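Local coordinates for endo-xylogalacturonan hydrolase A (Aspergillus tubingensis, PDB 4C2L), which hydrolyses the xylose-substituted galacturonan backbone of xylogalacturonan, a component of the hairy regions of pectin, at residues 295-300 / 356-361. Numbering follows the deposited sequence.
Sequences DYAFQI and SGFDVK
Ala297 presents its single methyl group to two apolar side chains, Phe358 and Val360, and these two pairs are the close contacts between residues 295-300 and 356-361. The Phe358 side chain can be traced outward from its CB. With CG anti to the backbone N (chi1 -168°), it extends toward the 295-300 segment. Its inner atoms, CB and CG, stay short of that segment, and the touch comes at the far end of the ring: CZ lies 3.8 Å from Ala297 CB, and the adjoining CE1 of Phe358 is 4.0 Å from the same methyl. The methyl comes to this end of the ring obliquely.

Val360, two residues further on, reaches the methyl from its own position with both branches. Its CG1 is 4.0 Å from Ala297 CB, while CG2 of Val360 comes to 4.1 Å. Val360 also leans on the phenyl group itself, its CB standing 4.2 Å above the Phe358 ring plane and displaced toward the rim, so the three side chains touch one another in turn.

Both segments belong to the right-handed parallel beta-helix of family 28 glycoside hydrolases, and the chain turns corners at Ala297 and Gly357. Strand 296-301 runs beside 339-344, while 350-358 runs beside 319-329 on another face, and the methyl contact joins the segments past this intervening coil: Phe358 and Val360 both rest on Phe328, Phe358 also touches Val340, and the backbone of Ala297 is hydrogen-bonded to that same Val340.

No hydrogen bond or charge pair crosses between the segments. Only 114 Å² is buried, and with carbon alone meeting carbon the association rests on dispersion and the exclusion of water, without the directionality that a polar bond would impose.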
ATOM      1  N   ASP A 295       4.448  10.309 -13.695  1.00 17.61           N
ATOM      2  CA  ASP A 295       4.169  10.163 -15.134  1.00 18.28           C
ATOM      3  C   ASP A 295       2.755  10.596 -15.537  1.00 18.73           C
ATOM      4  O   ASP A 295       2.568  11.234 -16.573  1.00 19.10           O
ATOM      5  CB  ASP A 295       4.482   8.754 -15.633  1.00 18.92           C
ATOM      6  CG  ASP A 295       5.931   8.350 -15.377  1.00 20.12           C
ATOM      7  OD1 ASP A 295       6.828   9.220 -15.443  1.00 20.43           O
ATOM      8  OD2 ASP A 295       6.157   7.154 -15.103  1.00 21.20           O
ATOM      9  N   TYR A 296       1.768  10.239 -14.726  1.00 18.56           N
ATOM     10  CA  TYR A 296       0.412  10.759 -14.861  1.00 17.94           C
ATOM     11  C   TYR A 296      -0.014  11.313 -13.520  1.00 17.86           C
ATOM     12  O   TYR A 296       0.366  10.785 -12.466  1.00 18.20           O
ATOM     13  CB  TYR A 296      -0.575   9.643 -15.223  1.00 18.02           C
ATOM     14  CG  TYR A 296      -0.525   9.093 -16.627  1.00 18.41           C
ATOM     15  CD1 TYR A 296      -0.543   9.936 -17.743  1.00 18.51           C
ATOM     16  CD2 TYR A 296      -0.547   7.716 -16.840  1.00 18.23           C
ATOM     17  CE1 TYR A 296      -0.530   9.411 -19.028  1.00 19.33           C
ATOM     18  CE2 TYR A 296      -0.542   7.184 -18.119  1.00 19.23           C
ATOM     19  CZ  TYR A 296      -0.539   8.041 -19.205  1.00 18.86           C
ATOM     20  OH  TYR A 296      -0.528   7.503 -20.474  1.00 20.02           O
ATOM     21  N   ALA A 297      -0.843  12.349 -13.547  1.00 15.86           N
ATOM     22  CA  ALA A 297      -1.458  12.859 -12.348  1.00 15.85           C
ATOM     23  C   ALA A 297      -2.584  11.917 -11.920  1.00 15.86           C
ATOM     24  O   ALA A 297      -2.779  11.667 -10.734  1.00 15.91           O
ATOM     25  CB  ALA A 297      -2.009  14.254 -12.591  1.00 16.55           C
ATOM     26  N   PHE A 298      -3.351  11.440 -12.893  1.00 15.53           N
ATOM     27  CA  PHE A 298      -4.447  10.508 -12.601  1.00 15.85           C
ATOM     28  C   PHE A 298      -4.635   9.534 -13.735  1.00 16.21           C
ATOM     29  O   PHE A 298      -4.440   9.879 -14.913  1.00 16.50           O
ATOM     30  CB  PHE A 298      -5.754  11.259 -12.316  1.00 16.35           C
ATOM     31  CG  PHE A 298      -6.753  10.439 -11.551  1.00 16.85           C
ATOM     32  CD1 PHE A 298      -6.677  10.356 -10.164  1.00 17.16           C
ATOM     33  CD2 PHE A 298      -7.746   9.721 -12.209  1.00 17.92           C
ATOM     34  CE1 PHE A 298      -7.583   9.579  -9.444  1.00 17.88           C
ATOM     35  CE2 PHE A 298      -8.663   8.952 -11.493  1.00 17.97           C
ATOM     36  CZ  PHE A 298      -8.570   8.872 -10.110  1.00 17.61           C
ATOM     37  N   GLN A 299      -5.028   8.306 -13.404  1.00 15.70           N
ATOM     38  CA  GLN A 299      -5.193   7.313 -14.437  1.00 16.04           C
ATOM     39  C   GLN A 299      -6.344   6.394 -14.094  1.00 16.43           C
ATOM     40  O   GLN A 299      -6.504   6.005 -12.939  1.00 16.14           O
ATOM     41  CB  GLN A 299      -3.897   6.513 -14.623  1.00 16.62           C
ATOM     42  CG  GLN A 299      -3.969   5.478 -15.729  1.00 17.81           C
ATOM     43  CD  GLN A 299      -2.655   4.772 -15.978  1.00 19.03           C
ATOM     44  OE1 GLN A 299      -1.714   4.872 -15.180  1.00 20.02           O
ATOM     45  NE2 GLN A 299      -2.586   4.027 -17.081  1.00 19.63           N
ATOM     46  N   ILE A 300      -7.161   6.085 -15.097  1.00 14.98           N
ATOM     47  CA  ILE A 300      -8.135   5.027 -14.960  1.00 15.13           C
ATOM     48  C   ILE A 300      -7.792   3.958 -15.977  1.00 15.66           C
ATOM     49  O   ILE A 300      -7.689   4.237 -17.192  1.00 16.09           O
ATOM     50  CB  ILE A 300      -9.578   5.520 -15.179  1.00 15.25           C
ATOM     51  CG1 ILE A 300      -9.964   6.546 -14.095  1.00 15.85           C
ATOM     52  CG2 ILE A 300     -10.536   4.329 -15.152  1.00 14.53           C
ATOM     53  CD1 ILE A 300     -11.301   7.218 -14.356  1.00 16.64           C
ATOM     54  N   SER A 356     -11.996  18.755 -10.229  1.00 19.03           N
ATOM     55  CA  SER A 356     -11.976  20.212 -10.015  1.00 20.72           C
ATOM     56  C   SER A 356     -10.604  20.649  -9.501  1.00 21.12           C
ATOM     57  O   SER A 356      -9.868  19.852  -8.915  1.00 19.17           O
ATOM     58  CB  SER A 356     -13.059  20.652  -9.039  1.00 21.63           C
ATOM     59  OG  SER A 356     -12.849  20.076  -7.765  1.00 24.60           O
ATOM     60  N   GLY A 357     -10.263  21.917  -9.715  1.00 21.01           N
ATOM     61  CA  GLY A 357      -8.963  22.430  -9.280  1.00 21.94           C
ATOM     62  C   GLY A 357      -7.813  21.577  -9.782  1.00 22.13           C
ATOM     63  O   GLY A 357      -6.858  21.294  -9.042  1.00 23.03           O
ATOM     64  N   PHE A 358      -7.902  21.151 -11.036  1.00 22.11           N
ATOM     65  CA  PHE A 358      -6.884  20.300 -11.622  1.00 23.64           C
ATOM     66  C   PHE A 358      -5.898  21.199 -12.351  1.00 25.41           C
ATOM     67  O   PHE A 358      -6.144  21.604 -13.485  1.00 26.70           O
ATOM     68  CB  PHE A 358      -7.540  19.315 -12.585  1.00 24.00           C
ATOM     69  CG  PHE A 358      -6.639  18.210 -13.048  1.00 24.50           C
ATOM     70  CD1 PHE A 358      -6.397  17.105 -12.241  1.00 23.87           C
ATOM     71  CD2 PHE A 358      -6.064  18.257 -14.311  1.00 25.56           C
ATOM     72  CE1 PHE A 358      -5.579  16.076 -12.679  1.00 25.45           C
ATOM     73  CE2 PHE A 358      -5.245  17.231 -14.761  1.00 27.04           C
ATOM     74  CZ  PHE A 358      -5.003  16.137 -13.942  1.00 26.25           C
ATOM     75  N   ASP A 359      -4.790  21.517 -11.688  1.00 25.61           N
ATOM     76  CA  ASP A 359      -3.862  22.540 -12.179  1.00 28.25           C
ATOM     77  C   ASP A 359      -2.526  21.947 -12.600  1.00 27.98           C
ATOM     78  O   ASP A 359      -1.515  22.639 -12.637  1.00 31.92           O
ATOM     79  CB  ASP A 359      -3.651  23.615 -11.110  1.00 31.03           C
ATOM     80  CG  ASP A 359      -4.909  24.439 -10.845  1.00 36.23           C
ATOM     81  OD1 ASP A 359      -5.836  24.424 -11.688  1.00 39.51           O
ATOM     82  OD2 ASP A 359      -4.976  25.107  -9.788  1.00 38.86           O
ATOM     83  N   VAL A 360      -2.536  20.670 -12.942  1.00 25.17           N
ATOM     84  CA  VAL A 360      -1.327  19.950 -13.305  1.00 24.19           C
ATOM     85  C   VAL A 360      -0.928  20.177 -14.760  1.00 24.31           C
ATOM     86  O   VAL A 360      -1.766  20.141 -15.666  1.00 23.70           O
ATOM     87  CB  VAL A 360      -1.492  18.439 -13.006  1.00 23.81           C
ATOM     88  CG1 VAL A 360      -0.195  17.696 -13.274  1.00 25.48           C
ATOM     89  CG2 VAL A 360      -1.900  18.251 -11.555  1.00 22.97           C
ATOM     90  N   LYS A 361       0.362  20.423 -14.979  1.00 23.53           N
ATOM     91  CA  LYS A 361       0.894  20.612 -16.323  1.00 24.25           C
ATOM     92  C   LYS A 361       2.032  19.649 -16.602  1.00 22.89           C
ATOM     93  O   LYS A 361       2.711  19.202 -15.677  1.00 23.21           O
ATOM     94  CB  LYS A 361       1.382  22.058 -16.488  1.00 26.25           C
ATOM     95  CG  LYS A 361       0.251  23.076 -16.567  1.00 30.27           C
ATOM     96  CD  LYS A 361       0.767  24.505 -16.473  1.00 34.18           C
ATOM     97  CE  LYS A 361      -0.205  25.487 -17.119  1.00 37.64           C
ATOM     98  NZ  LYS A 361      -1.623  25.256 -16.717  1.00 40.43           N
TER